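Local coordinates for protein fructokinase (Vibrio cholerae serotype O1, PDB 5EYN) that probably phosphorylates fructose with ATP, as a carbohydrate kinase of the PfkB family that binds fructose, adenine nucleotide and calcium, at residues A[120-124]-A[144-148]; A[66-72]-A[92-98]; A[137-143]-A[168-174]; A[40-44]-A[75-79]. One frame throughout, in Å; residues are numbered along the deposited sequence.

Contact 1: residues A[120-124]-A[144-148]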
loop_
_atom_site.group_PDB
_atom_site.type_symbol
_atom_site.label_atom_id
_atom_site.label_comp_id
_atom_site.label_asym_id
_atom_site.label_seq_id
_atom_site.Cartn_x
_atom_site.Cartn_y
_atom_site.Cartn_z
ATOM N N SER A 120 -6.182 7.866 1.464
ATOM C CA SER A 120 -6.750 6.959 0.483
ATOM C C SER A 120 -8.030 7.542 -0.126
ATOM O O SER A 120 -8.518 8.600 0.293
ATOM C CB SER A 120 -7.021 5.601 1.131
ATOM O OG SER A 120 -7.759 5.762 2.337
ATOM N N ALA A 121 -8.559 6.851 -1.122
ATOM C CA ALA A 121 -9.655 7.357 -1.922
ATOM C C ALA A 121 -10.875 7.768 -1.105
ATOM O O ALA A 121 -11.556 8.737 -1.438
ATOM C CB ALA A 121 -10.061 6.301 -2.944
ATOM N N ASP A 122 -11.168 7.004 -0.064
ATOM C CA ASP A 122 -12.334 7.254 0.773
ATOM C C ASP A 122 -12.281 8.616 1.446
ATOM O O ASP A 122 -13.320 9.167 1.784
ATOM C CB ASP A 122 -12.466 6.138 1.828
ATOM C CG ASP A 122 -11.177 5.895 2.561
ATOM O OD1 ASP A 122 -11.027 6.390 3.694
ATOM O OD2 ASP A 122 -10.290 5.223 1.985
ATOM N N GLN A 123 -11.081 9.154 1.631
ATOM C CA GLN A 123 -10.922 10.469 2.238
ATOM C C GLN A 123 -11.412 11.605 1.343
ATOM O O GLN A 123 -11.539 12.752 1.788
ATOM C CB GLN A 123 -9.457 10.698 2.639
ATOM C CG GLN A 123 -8.978 9.726 3.698
ATOM C CD GLN A 123 -9.748 9.878 4.984
ATOM O OE1 GLN A 123 -9.551 10.836 5.708
ATOM N NE2 GLN A 123 -10.638 8.931 5.277
ATOM N N PHE A 124 -11.738 11.266 0.101
ATOM C CA PHE A 124 -12.196 12.241 -0.878
ATOM C C PHE A 124 -13.685 12.142 -1.194
ATOM O O PHE A 124 -14.152 12.687 -2.189
ATOM C CB PHE A 124 -11.321 12.146 -2.125
ATOM C CG PHE A 124 -9.904 12.516 -1.838
ATOM C CD1 PHE A 124 -8.986 11.565 -1.435
ATOM C CD2 PHE A 124 -9.503 13.841 -1.896
ATOM C CE1 PHE A 124 -7.700 11.918 -1.130
ATOM C CE2 PHE A 124 -8.221 14.197 -1.591
ATOM C CZ PHE A 124 -7.310 13.239 -1.217
ATOM N N ILE A 144 -12.610 7.060 10.734
ATOM C CA ILE A 144 -11.733 7.301 9.612
ATOM C C ILE A 144 -12.438 8.210 8.600
ATOM O O ILE A 144 -11.796 9.023 7.932
ATOM C CB ILE A 144 -11.227 5.988 8.992
ATOM C CG1 ILE A 144 -10.023 5.503 9.786
ATOM C CG2 ILE A 144 -10.849 6.167 7.514
ATOM C CD1 ILE A 144 -9.433 4.208 9.275
ATOM N N ALA A 145 -13.754 8.106 8.493
ATOM C CA ALA A 145 -14.490 8.946 7.560
ATOM C C ALA A 145 -14.405 10.420 7.935
ATOM O O ALA A 145 -14.625 11.279 7.092
ATOM C CB ALA A 145 -15.943 8.503 7.500
ATOM N N LEU A 146 -14.081 10.685 9.192
ATOM C CA LEU A 146 -13.954 12.033 9.715
ATOM C C LEU A 146 -12.513 12.500 9.756
ATOM O O LEU A 146 -12.245 13.591 10.218
ATOM C CB LEU A 146 -14.493 12.069 11.137
ATOM C CG LEU A 146 -15.878 11.449 11.322
ATOM C CD1 LEU A 146 -16.301 11.530 12.778
ATOM C CD2 LEU A 146 -16.911 12.122 10.415
ATOM N N ALA A 147 -11.564 11.688 9.302
ATOM C CA ALA A 147 -10.166 12.017 9.550
ATOM C C ALA A 147 -9.668 13.230 8.781
ATOM O O ALA A 147 -8.915 14.023 9.337
ATOM C CB ALA A 147 -9.259 10.802 9.293
ATOM N N ASN A 148 -10.028 13.333 7.503
ATOM C CA ASN A 148 -9.544 14.423 6.666
ATOM C C ASN A 148 -10.653 14.924 5.781
ATOM O O ASN A 148 -11.647 14.244 5.574
ATOM C CB ASN A 148 -8.380 13.966 5.797
ATOM C CG ASN A 148 -7.251 13.398 6.607
ATOM O OD1 ASN A 148 -6.447 14.127 7.195
ATOM N ND2 ASN A 148 -7.178 12.088 6.644
#
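The side-chain amide of Q123 spans the gap to I144 and N148 and uses both of its ends. Its NE2 donates to the backbone carbonyl of I144 (NE2 to O 2.9 Å), and its other hydrogen goes back to its neighbour, Q123 NE2 to D122 OD1 at 3.0 Å; both acceptors lie close to the amide plane. Q123 OE1 accepts from N148 ND2 at 2.8 Å, the two amide planes standing nearly perpendicular (89°). A bend at chi2 (-63°) folds the glutamine chain so that the amide lies between the carboxylate and the loop 144-148.

I144 O is held twice, because A147 N also donates to it (3.0 Å) from the face opposite Q123 NE2. The second oxygen of D122 is engaged too: S120 OG donates to D122 OD2 at 2.6 Å on the syn side. With both oxygens occupied, the carboxylate is fixed in its rotation and in turn orients Q123. N148 has further partners, ND2 on V179 O and OD1 on S181 OG. Carbon packs round the amide as well: I144 CG2 lies 3.6 Å from Q123 NE2, and A147 CB rests against Q123 OE1.

The polar network joins the 3-10 turn 121-123 to the loop that follows strand 138-142. In this PfkB-family kinase I144 lines the fructose pocket; D122, beside sugar-binding D26, and Q123 form a second shell behind it.

Contact 2: residues A[66-72]-A[92-98]; sequences RVGNDPF and FDPVHRT
The ring of F92 has the carbonyl oxygen of G68 at its edge, G68 O to F92 CD1 3.3 Å, and V67 CG2 oblique to it. D70 CB covers one face of the R97 guanidinium, whose plane is almost perpendicular to the D70 carboxylate. At the edge of the R66 guanidinium stand D93 OD1 and P94 CD; R66 NH1 forms a salt bridge with D93 OD1 (3.0 Å), and NE pairs with D129.

Both oxygens of D70 bind T98: OD1 accepts from T98 N at 3.0 Å on the syn side, and OD2 from T98 OG1 at 2.7 Å through its syn lone pair. T98 OG1 receives G68 N (2.8 Å). The anti lone pair of D70 OD1 is used by R97 NH1 (3.3 Å), but R97 binds E178 of the second subunit more strongly.

These segments close a beta-alpha-beta unit: strands 61-68 and 86-93 run parallel, D93 N bonding V67 O at 2.8 Å, and D70 N-caps helix 71-82 through OD2 and G73 N. D93, with CG opposite its backbone N (chi1 -170°), turns OD2 to V95 N (an Asx turn) and H96 N, together an Asx motif. A water bridges N69 N, D93 O and H96 O.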
loop_
_atom_site.group_PDB
_atom_site.type_symbol
_atom_site.label_atom_id
_atom_site.label_comp_id
_atom_site.label_asym_id
_atom_site.label_seq_id
_atom_site.Cartn_x
_atom_site.Cartn_y
_atom_site.Cartn_z
ATOM N N ARG A 66 -15.916 5.895 -1.609
ATOM C CA ARG A 66 -14.949 5.834 -2.695
ATOM C C ARG A 66 -13.833 4.865 -2.386
ATOM O O ARG A 66 -13.284 4.855 -1.285
ATOM C CB ARG A 66 -14.294 7.184 -2.948
ATOM C CG ARG A 66 -15.233 8.233 -3.455
ATOM C CD ARG A 66 -14.527 9.504 -3.864
ATOM N NE ARG A 66 -15.524 10.435 -4.362
ATOM C CZ ARG A 66 -15.442 11.127 -5.490
ATOM N NH1 ARG A 66 -14.379 11.029 -6.282
ATOM N NH2 ARG A 66 -16.433 11.941 -5.823
ATOM N N VAL A 67 -13.502 4.060 -3.384
ATOM C CA VAL A 67 -12.237 3.344 -3.416
ATOM C C VAL A 67 -11.439 3.821 -4.618
ATOM O O VAL A 67 -11.885 4.689 -5.361
ATOM C CB VAL A 67 -12.440 1.824 -3.497
ATOM C CG1 VAL A 67 -13.014 1.298 -2.186
ATOM C CG2 VAL A 67 -13.315 1.451 -4.696
ATOM N N GLY A 68 -10.240 3.286 -4.794
ATOM C CA GLY A 68 -9.433 3.678 -5.923
ATOM C C GLY A 68 -9.712 2.852 -7.155
ATOM O O GLY A 68 -10.211 1.732 -7.062
ATOM N N ASN A 69 -9.386 3.424 -8.308
ATOM C CA ASN A 69 -9.418 2.716 -9.574
ATOM C C ASN A 69 -8.147 1.898 -9.687
ATOM O O ASN A 69 -7.197 2.279 -10.376
ATOM C CB ASN A 69 -9.522 3.712 -10.722
ATOM C CG ASN A 69 -9.743 3.041 -12.052
ATOM O OD1 ASN A 69 -9.944 1.830 -12.126
ATOM N ND2 ASN A 69 -9.710 3.828 -13.122
ATOM N N ASP A 70 -8.135 0.786 -8.965
ATOM C CA ASP A 70 -6.973 -0.078 -8.875
ATOM C C ASP A 70 -7.472 -1.469 -8.529
ATOM O O ASP A 70 -8.657 -1.651 -8.218
ATOM C CB ASP A 70 -5.970 0.443 -7.830
ATOM C CG ASP A 70 -6.626 0.842 -6.529
ATOM O OD1 ASP A 70 -6.467 2.013 -6.120
ATOM O OD2 ASP A 70 -7.290 -0.004 -5.903
ATOM N N PRO A 71 -6.583 -2.466 -8.607
ATOM C CA PRO A 71 -7.053 -3.835 -8.376
ATOM C C PRO A 71 -7.672 -4.008 -6.996
ATOM O O PRO A 71 -8.623 -4.758 -6.856
ATOM C CB PRO A 71 -5.773 -4.667 -8.540
ATOM C CG PRO A 71 -4.972 -3.899 -9.523
ATOM C CD PRO A 71 -5.212 -2.446 -9.153
ATOM N N PHE A 72 -7.160 -3.316 -5.987
ATOM C CA PHE A 72 -7.699 -3.475 -4.647
ATOM C C PHE A 72 -9.119 -2.901 -4.558
ATOM O O PHE A 72 -10.005 -3.483 -3.909
ATOM C CB PHE A 72 -6.793 -2.837 -3.602
ATOM C CG PHE A 72 -5.559 -3.641 -3.284
ATOM C CD1 PHE A 72 -5.282 -4.847 -3.923
ATOM C CD2 PHE A 72 -4.686 -3.192 -2.322
ATOM C CE1 PHE A 72 -4.147 -5.564 -3.601
ATOM C CE2 PHE A 72 -3.550 -3.902 -2.004
ATOM C CZ PHE A 72 -3.277 -5.086 -2.648
ATOM N N PHE A 92 -15.366 4.855 -7.848
ATOM C CA PHE A 92 -13.929 4.849 -7.989
ATOM C C PHE A 92 -13.450 6.279 -8.112
ATOM O O PHE A 92 -13.873 7.010 -9.014
ATOM C CB PHE A 92 -13.549 4.004 -9.203
ATOM C CG PHE A 92 -13.982 2.579 -9.068
ATOM C CD1 PHE A 92 -13.130 1.641 -8.516
ATOM C CD2 PHE A 92 -15.259 2.190 -9.428
ATOM C CE1 PHE A 92 -13.525 0.334 -8.360
ATOM C CE2 PHE A 92 -15.665 0.871 -9.277
ATOM C CZ PHE A 92 -14.797 -0.054 -8.739
ATOM N N ASP A 93 -12.612 6.699 -7.175
ATOM C CA ASP A 93 -11.974 8.004 -7.284
ATOM C C ASP A 93 -11.024 7.991 -8.468
ATOM O O ASP A 93 -10.336 6.990 -8.707
ATOM C CB ASP A 93 -11.193 8.340 -6.018
ATOM C CG ASP A 93 -10.714 9.771 -6.002
ATOM O OD1 ASP A 93 -11.505 10.646 -5.602
ATOM O OD2 ASP A 93 -9.558 10.027 -6.398
ATOM N N PRO A 94 -10.975 9.101 -9.214
ATOM C CA PRO A 94 -10.127 9.124 -10.411
ATOM C C PRO A 94 -8.620 9.125 -10.134
ATOM O O PRO A 94 -7.850 8.740 -11.008
ATOM C CB PRO A 94 -10.549 10.425 -11.112
ATOM C CG PRO A 94 -11.192 11.250 -10.060
ATOM C CD PRO A 94 -11.827 10.302 -9.110
ATOM N N VAL A 95 -8.211 9.530 -8.940
ATOM C CA VAL A 95 -6.800 9.806 -8.679
ATOM C C VAL A 95 -6.211 8.980 -7.535
ATOM O O VAL A 95 -5.095 8.485 -7.622
ATOM C CB VAL A 95 -6.612 11.319 -8.370
ATOM C CG1 VAL A 95 -5.226 11.598 -7.783
ATOM C CG2 VAL A 95 -6.861 12.154 -9.620
ATOM N N HIS A 96 -6.957 8.841 -6.456
ATOM C CA HIS A 96 -6.406 8.299 -5.227
ATOM C C HIS A 96 -6.587 6.792 -5.113
ATOM O O HIS A 96 -7.516 6.226 -5.656
ATOM C CB HIS A 96 -7.031 9.036 -4.048
ATOM C CG HIS A 96 -6.796 10.507 -4.103
ATOM N ND1 HIS A 96 -5.596 11.069 -3.732
ATOM C CD2 HIS A 96 -7.583 11.527 -4.519
ATOM C CE1 HIS A 96 -5.656 12.377 -3.913
ATOM N NE2 HIS A 96 -6.855 12.681 -4.379
ATOM N N ARG A 97 -5.684 6.161 -4.380
ATOM C CA ARG A 97 -5.612 4.726 -4.261
ATOM C C ARG A 97 -6.450 4.186 -3.109
ATOM O O ARG A 97 -6.706 4.857 -2.116
ATOM C CB ARG A 97 -4.148 4.335 -4.067
ATOM C CG ARG A 97 -3.327 4.481 -5.343
ATOM C CD ARG A 97 -3.446 3.213 -6.140
ATOM N NE ARG A 97 -2.953 3.352 -7.490
ATOM C CZ ARG A 97 -3.706 3.636 -8.539
ATOM N NH1 ARG A 97 -5.011 3.834 -8.401
ATOM N NH2 ARG A 97 -3.145 3.734 -9.736
ATOM N N THR A 98 -6.874 2.941 -3.264
ATOM C CA THR A 98 -7.564 2.203 -2.218
ATOM C C THR A 98 -6.703 1.994 -0.990
ATOM O O THR A 98 -5.512 1.672 -1.075
ATOM C CB THR A 98 -8.002 0.844 -2.749
ATOM O OG1 THR A 98 -8.795 1.044 -3.914
ATOM C CG2 THR A 98 -8.791 0.055 -1.714
HETATM O O HOH W 1 -7.949 6.025 -8.296
#

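Contact 3: residues A[137-143]-A[168-174]. With CA (calcium ion), chain C.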
loop_
_atom_site.group_PDB
_atom_site.type_symbol
_atom_site.label_atom_id
_atom_site.label_comp_id
_atom_site.label_asym_id
_atom_site.label_seq_id
_atom_site.Cartn_x
_atom_site.Cartn_y
_atom_site.Cartn_z
ATOM N N GLU A 137 -34.401 4.471 7.955
ATOM C CA GLU A 137 -33.140 3.851 7.594
ATOM C C GLU A 137 -32.090 4.129 8.656
ATOM O O GLU A 137 -32.238 5.030 9.484
ATOM C CB GLU A 137 -32.668 4.343 6.225
ATOM C CG GLU A 137 -33.544 3.850 5.079
ATOM C CD GLU A 137 -33.051 4.309 3.716
ATOM O OE1 GLU A 137 -32.321 5.316 3.642
ATOM O OE2 GLU A 137 -33.408 3.670 2.710
ATOM N N TRP A 138 -31.018 3.351 8.600
ATOM C CA TRP A 138 -29.860 3.528 9.469
ATOM C C TRP A 138 -28.669 3.980 8.643
ATOM O O TRP A 138 -28.537 3.623 7.475
ATOM C CB TRP A 138 -29.504 2.211 10.189
ATOM C CG TRP A 138 -30.402 1.914 11.321
ATOM C CD1 TRP A 138 -31.626 1.325 11.273
ATOM C CD2 TRP A 138 -30.152 2.219 12.691
ATOM N NE1 TRP A 138 -32.158 1.248 12.538
ATOM C CE2 TRP A 138 -31.267 1.788 13.428
ATOM C CE3 TRP A 138 -29.090 2.824 13.370
ATOM C CZ2 TRP A 138 -31.360 1.951 14.800
ATOM C CZ3 TRP A 138 -29.183 2.987 14.737
ATOM C CH2 TRP A 138 -30.314 2.559 15.436
ATOM N N LEU A 139 -27.805 4.764 9.278
ATOM C CA LEU A 139 -26.505 5.117 8.726
ATOM C C LEU A 139 -25.460 4.806 9.784
ATOM O O LEU A 139 -25.572 5.282 10.912
ATOM C CB LEU A 139 -26.454 6.607 8.382
ATOM C CG LEU A 139 -25.095 7.148 7.932
ATOM C CD1 LEU A 139 -24.701 6.569 6.601
ATOM C CD2 LEU A 139 -25.157 8.669 7.857
ATOM N N HIS A 140 -24.453 4.008 9.426
ATOM C CA HIS A 140 -23.345 3.725 10.326
ATOM C C HIS A 140 -22.039 4.296 9.793
ATOM O O HIS A 140 -21.727 4.157 8.606
ATOM C CB HIS A 140 -23.190 2.222 10.521
ATOM C CG HIS A 140 -22.064 1.845 11.418
ATOM N ND1 HIS A 140 -22.101 2.052 12.780
ATOM C CD2 HIS A 140 -20.840 1.326 11.147
ATOM C CE1 HIS A 140 -20.959 1.654 13.315
ATOM N NE2 HIS A 140 -20.180 1.195 12.348
ATOM N N VAL A 141 -21.303 4.933 10.703
ATOM C CA VAL A 141 -20.082 5.677 10.417
ATOM C C VAL A 141 -19.003 5.326 11.435
ATOM O O VAL A 141 -19.317 5.079 12.597
ATOM C CB VAL A 141 -20.377 7.237 10.497
ATOM C CG1 VAL A 141 -19.125 8.078 10.291
ATOM C CG2 VAL A 141 -21.471 7.629 9.517
ATOM N N CYS A 142 -17.745 5.327 10.984
ATOM C CA CYS A 142 -16.561 5.209 11.840
ATOM C C CYS A 142 -15.685 6.439 11.679
ATOM O O CYS A 142 -15.855 7.217 10.741
ATOM C CB CYS A 142 -15.750 3.954 11.512
ATOM S SG CYS A 142 -16.651 2.400 11.737
ATOM N N SER A 143 -14.739 6.618 12.583
ATOM C CA SER A 143 -14.003 7.869 12.598
ATOM C C SER A 143 -13.057 8.087 11.438
ATOM O O SER A 143 -12.705 9.233 11.183
ATOM C CB SER A 143 -13.261 8.075 13.907
ATOM O OG SER A 143 -12.178 7.192 13.996
ATOM N N TYR A 168 -31.798 6.953 11.441
ATOM C CA TYR A 168 -31.071 6.763 12.683
ATOM C C TYR A 168 -29.595 6.659 12.369
ATOM O O TYR A 168 -29.206 6.171 11.307
ATOM C CB TYR A 168 -31.537 5.488 13.381
ATOM C CG TYR A 168 -33.018 5.464 13.620
ATOM C CD1 TYR A 168 -33.594 6.336 14.520
ATOM C CD2 TYR A 168 -33.834 4.567 12.960
ATOM C CE1 TYR A 168 -34.954 6.337 14.750
ATOM C CE2 TYR A 168 -35.199 4.567 13.169
ATOM C CZ TYR A 168 -35.754 5.454 14.075
ATOM O OH TYR A 168 -37.118 5.451 14.302
ATOM N N VAL A 169 -28.776 7.102 13.312
ATOM C CA VAL A 169 -27.341 7.182 13.114
ATOM C C VAL A 169 -26.603 6.366 14.156
ATOM O O VAL A 169 -26.809 6.523 15.355
ATOM C CB VAL A 169 -26.866 8.648 13.190
ATOM C CG1 VAL A 169 -25.351 8.716 13.067
ATOM C CG2 VAL A 169 -27.544 9.474 12.118
ATOM N N SER A 170 -25.749 5.478 13.662
ATOM C CA SER A 170 -24.867 4.675 14.483
ATOM C C SER A 170 -23.431 5.130 14.241
ATOM O O SER A 170 -23.038 5.375 13.107
ATOM C CB SER A 170 -25.044 3.207 14.088
ATOM O OG SER A 170 -24.094 2.335 14.677
ATOM N N PHE A 171 -22.651 5.228 15.308
ATOM C CA PHE A 171 -21.268 5.657 15.223
ATOM C C PHE A 171 -20.396 4.754 16.080
ATOM O O PHE A 171 -20.721 4.478 17.238
ATOM C CB PHE A 171 -21.170 7.122 15.686
ATOM C CG PHE A 171 -19.787 7.721 15.594
ATOM C CD1 PHE A 171 -19.085 7.705 14.411
ATOM C CD2 PHE A 171 -19.203 8.322 16.695
ATOM C CE1 PHE A 171 -17.828 8.246 14.326
ATOM C CE2 PHE A 171 -17.958 8.886 16.607
ATOM C CZ PHE A 171 -17.264 8.829 15.426
ATOM N N ASP A 172 -19.315 4.267 15.485
ATOM C CA ASP A 172 -18.302 3.486 16.189
ATOM C C ASP A 172 -16.993 4.207 15.920
ATOM O O ASP A 172 -16.477 4.140 14.816
ATOM C CB ASP A 172 -18.257 2.058 15.633
ATOM C CG ASP A 172 -17.145 1.215 16.202
ATOM O OD1 ASP A 172 -16.327 1.719 16.983
ATOM O OD2 ASP A 172 -17.095 0.033 15.815
ATOM N N PRO A 173 -16.491 4.952 16.910
ATOM C CA PRO A 173 -15.267 5.713 16.639
ATOM C C PRO A 173 -14.189 4.871 15.938
ATOM O O PRO A 173 -13.637 5.319 14.942
ATOM C CB PRO A 173 -14.871 6.212 18.026
ATOM C CG PRO A 173 -16.212 6.464 18.694
ATOM C CD PRO A 173 -17.109 5.336 18.195
ATOM N N ASN A 174 -13.895 3.676 16.419
ATOM C CA ASN A 174 -12.977 2.808 15.700
ATOM C C ASN A 174 -11.699 3.579 15.372
ATOM O O ASN A 174 -11.297 3.737 14.217
ATOM C CB ASN A 174 -13.632 2.283 14.421
ATOM C CG ASN A 174 -13.558 0.804 14.300
ATOM O OD1 ASN A 174 -12.753 0.145 14.969
ATOM N ND2 ASN A 174 -14.438 0.255 13.483
HETATM CA CA CA C . -13.045 -1.406 16.667
HETATM O O HOH W 2 -17.885 -0.418 13.217
HETATM O O HOH W 3 -14.419 0.170 18.071
HETATM O O HOH W 4 -15.186 -1.924 15.797
HETATM O O HOH W 5 -13.019 -3.174 18.329
HETATM O O HOH W 6 -11.158 -0.109 17.481
#
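E137 O receives Y168 N at 2.8 Å, the first of the bonds pairing parallel strands 138-142 and 168-172, which with helix 151-165 form a beta-alpha-beta unit in the middle of the large sheet of the ribokinase-like fold. The E137 carboxylate forms a salt bridge with R20. W138 lays the face of its six-membered ring over Y168, whose CB stands 3.4 Å from the ring centroid, only 5° off the normal, in a CH-pi contact. The two aromatic planes meet obliquely, and W282 packs edge-to-face with both.

L139 continues the pairing, its O accepting S170 N at 2.8 Å, and its side chain faces helix 151-165. On the other face, H140 has CG anti to its amide nitrogen (chi1 179°), which brings ND1 to 2.8 Å from S170 OG, hydrogen-bonded near the imidazole plane. H140 NE2 and D172 OD2 share a water. V141 packs CG1 against F171 CD1 on the face shared with L139, covered by helices 151-165 and 186-194.

At C142 the thiol receives N174 ND2 (ND2 to SG 3.5 Å), the sulfur lying in the amide plane; D266 is the stronger partner of that nitrogen. S143 gives two bonds to P173 O, from N and OG (OG to O 2.6 Å), on opposite faces of the carbonyl.

The grip on ND2 probably helps to turn N174 OD1 to the calcium ion, 2.3 Å away. Pairing of D172 N with V141 O places an outer-sphere ligand, D172, whose OD1 accepts from one calcium water and whose OD2 lies close to another.

Contact 4: residues A[40-44]-A[75-79]; sequences LKCPG and FMQQT
F75 O, on the residue whose ring meets K41 and P43, is gripped by two groups of T79: the helical amide, T79 N to F75 O 2.9 Å, and the hydroxyl, T79 OG1 to F75 O 2.9 Å, arriving from opposite faces of the carbonyl plane. The same hydroxyl oxygen lies over one face of the F75 ring.

The opposite face is taken by K41. Its CE sits 3.5 Å from the ring centroid, 14° off the normal, as a CH-pi contact, and NZ follows at 4.2 Å in a cation-pi arrangement. A bend at chi3 (83°) in an otherwise extended lysine chain lays its end across the ring. P43 comes to the ring's rim instead: its backbone N is at the edge, and P43 CD touches F75 CZ at 3.9 Å.

P43 also wedges its CB between the sulfur of M76 and the methyl of T79, 3.6 Å from M76 SD and 3.8 Å from T79 CG2. Bends at chi2 and chi3 curl the methionine chain toward the strand, so that its CE methyl rests 3.3 Å from G44 O. No hydrogen bond crosses this contact; it is held by apolar packing and the lysine-ring pair.

G44 belongs to the fructose pocket. Strand 38-44 is the outermost strand, within this chain, of the smaller sheet, which L40 extends into the second subunit by antiparallel pairing, consistent with the lid of PfkB-family sugar kinases. Helix 71-82 flanks the large sheet; V29 of strand 28-33 touches K41 and F75, and M309 of a loop packs on P43 and T79.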
loop_
_atom_site.group_PDB
_atom_site.type_symbol
_atom_site.label_atom_id
_atom_site.label_comp_id
_atom_site.label_asym_id
_atom_site.label_seq_id
_atom_site.Cartn_x
_atom_site.Cartn_y
_atom_site.Cartn_z
ATOM N N LEU A 40 -1.968 -12.805 3.464
ATOM C CA LEU A 40 -3.293 -13.014 2.922
ATOM C C LEU A 40 -3.811 -11.682 2.449
ATOM O O LEU A 40 -3.636 -10.673 3.124
ATOM C CB LEU A 40 -4.228 -13.511 4.012
ATOM C CG LEU A 40 -4.138 -14.986 4.373
ATOM C CD1 LEU A 40 -4.848 -15.229 5.689
ATOM C CD2 LEU A 40 -4.740 -15.829 3.256
ATOM N N LYS A 41 -4.470 -11.691 1.299
ATOM C CA LYS A 41 -5.144 -10.517 0.770
ATOM C C LYS A 41 -6.583 -10.579 1.275
ATOM O O LYS A 41 -7.411 -11.277 0.711
ATOM C CB LYS A 41 -5.128 -10.540 -0.750
ATOM C CG LYS A 41 -5.793 -9.339 -1.380
ATOM C CD LYS A 41 -5.888 -9.445 -2.886
ATOM C CE LYS A 41 -7.067 -10.249 -3.327
ATOM N NZ LYS A 41 -7.014 -10.423 -4.797
ATOM N N CYS A 42 -6.881 -9.872 2.354
ATOM C CA CYS A 42 -8.186 -9.984 3.009
ATOM C C CYS A 42 -9.021 -8.709 2.809
ATOM O O CYS A 42 -8.542 -7.577 3.024
ATOM C CB CYS A 42 -8.011 -10.198 4.505
ATOM S SG CYS A 42 -7.298 -11.793 4.894
ATOM N N PRO A 43 -10.272 -8.868 2.394
ATOM C CA PRO A 43 -11.137 -7.685 2.323
ATOM C C PRO A 43 -11.416 -7.184 3.718
ATOM O O PRO A 43 -11.604 -7.966 4.660
ATOM C CB PRO A 43 -12.397 -8.223 1.666
ATOM C CG PRO A 43 -12.429 -9.698 2.042
ATOM C CD PRO A 43 -10.991 -10.126 2.082
ATOM N N GLY A 44 -11.466 -5.872 3.862
ATOM C CA GLY A 44 -11.646 -5.276 5.160
ATOM C C GLY A 44 -12.121 -3.844 5.029
ATOM O O GLY A 44 -12.697 -3.437 4.014
ATOM N N PHE A 75 -11.349 -5.280 -6.232
ATOM C CA PHE A 75 -11.507 -6.436 -5.357
ATOM C C PHE A 75 -12.540 -6.143 -4.275
ATOM O O PHE A 75 -13.336 -7.004 -3.928
ATOM C CB PHE A 75 -10.159 -6.789 -4.743
ATOM C CG PHE A 75 -10.213 -7.849 -3.679
ATOM C CD1 PHE A 75 -10.495 -9.167 -3.996
ATOM C CD2 PHE A 75 -9.949 -7.527 -2.364
ATOM C CE1 PHE A 75 -10.513 -10.132 -3.010
ATOM C CE2 PHE A 75 -9.954 -8.495 -1.380
ATOM C CZ PHE A 75 -10.244 -9.796 -1.707
ATOM N N MET A 76 -12.548 -4.926 -3.747
ATOM C CA MET A 76 -13.543 -4.580 -2.732
ATOM C C MET A 76 -14.950 -4.463 -3.330
ATOM O O MET A 76 -15.930 -4.894 -2.715
ATOM C CB MET A 76 -13.157 -3.321 -1.942
ATOM C CG MET A 76 -11.917 -3.552 -1.070
ATOM S SD MET A 76 -12.021 -5.025 -0.028
ATOM C CE MET A 76 -13.396 -4.635 1.001
ATOM N N GLN A 77 -15.054 -3.901 -4.533
ATOM C CA GLN A 77 -16.338 -3.910 -5.234
ATOM C C GLN A 77 -16.827 -5.339 -5.425
ATOM O O GLN A 77 -18.005 -5.640 -5.188
ATOM C CB GLN A 77 -16.216 -3.229 -6.595
ATOM C CG GLN A 77 -17.499 -3.226 -7.409
ATOM C CD GLN A 77 -17.293 -2.677 -8.812
ATOM O OE1 GLN A 77 -16.309 -3.001 -9.484
ATOM N NE2 GLN A 77 -18.216 -1.829 -9.257
ATOM N N GLN A 78 -15.936 -6.212 -5.876
ATOM C CA GLN A 78 -16.298 -7.612 -6.110
ATOM C C GLN A 78 -16.755 -8.275 -4.814
ATOM O O GLN A 78 -17.710 -9.054 -4.793
ATOM C CB GLN A 78 -15.107 -8.394 -6.683
ATOM C CG GLN A 78 -15.457 -9.820 -7.098
ATOM C CD GLN A 78 -16.506 -9.836 -8.183
ATOM O OE1 GLN A 78 -16.314 -9.253 -9.251
ATOM N NE2 GLN A 78 -17.630 -10.484 -7.915
ATOM N N THR A 79 -16.051 -7.975 -3.732
ATOM C CA THR A 79 -16.369 -8.557 -2.443
ATOM C C THR A 79 -17.771 -8.134 -2.003
ATOM O O THR A 79 -18.591 -8.965 -1.614
ATOM C CB THR A 79 -15.335 -8.153 -1.367
ATOM O OG1 THR A 79 -14.040 -8.677 -1.699
ATOM C CG2 THR A 79 -15.741 -8.651 0.013
#

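How the contacts relate
From the N terminus, strand segment 40-44 opens first and 66-72 follows; 75-79 then closes contact 4 and 92-98 closes contact 2, so these two cross, sharing helix 71-82 and touching through F92 and Q77. Contact 2 completes a beta-alpha-beta unit at one margin of the large sheet, and contact 4 ties that unit's helix to the smaller sheet; both reach the second subunit. Later, contacts 1 and 3 cross likewise, with L146 packing on F171: contact 1 joins the loop after strand 113-115 to the one after strand 138-142, and contact 3, mid-sheet, closes the loop through helix 151-165. Contacts 2 and 1 are successive but adjoin, A121 N probably hydrogen-bonding R97 O.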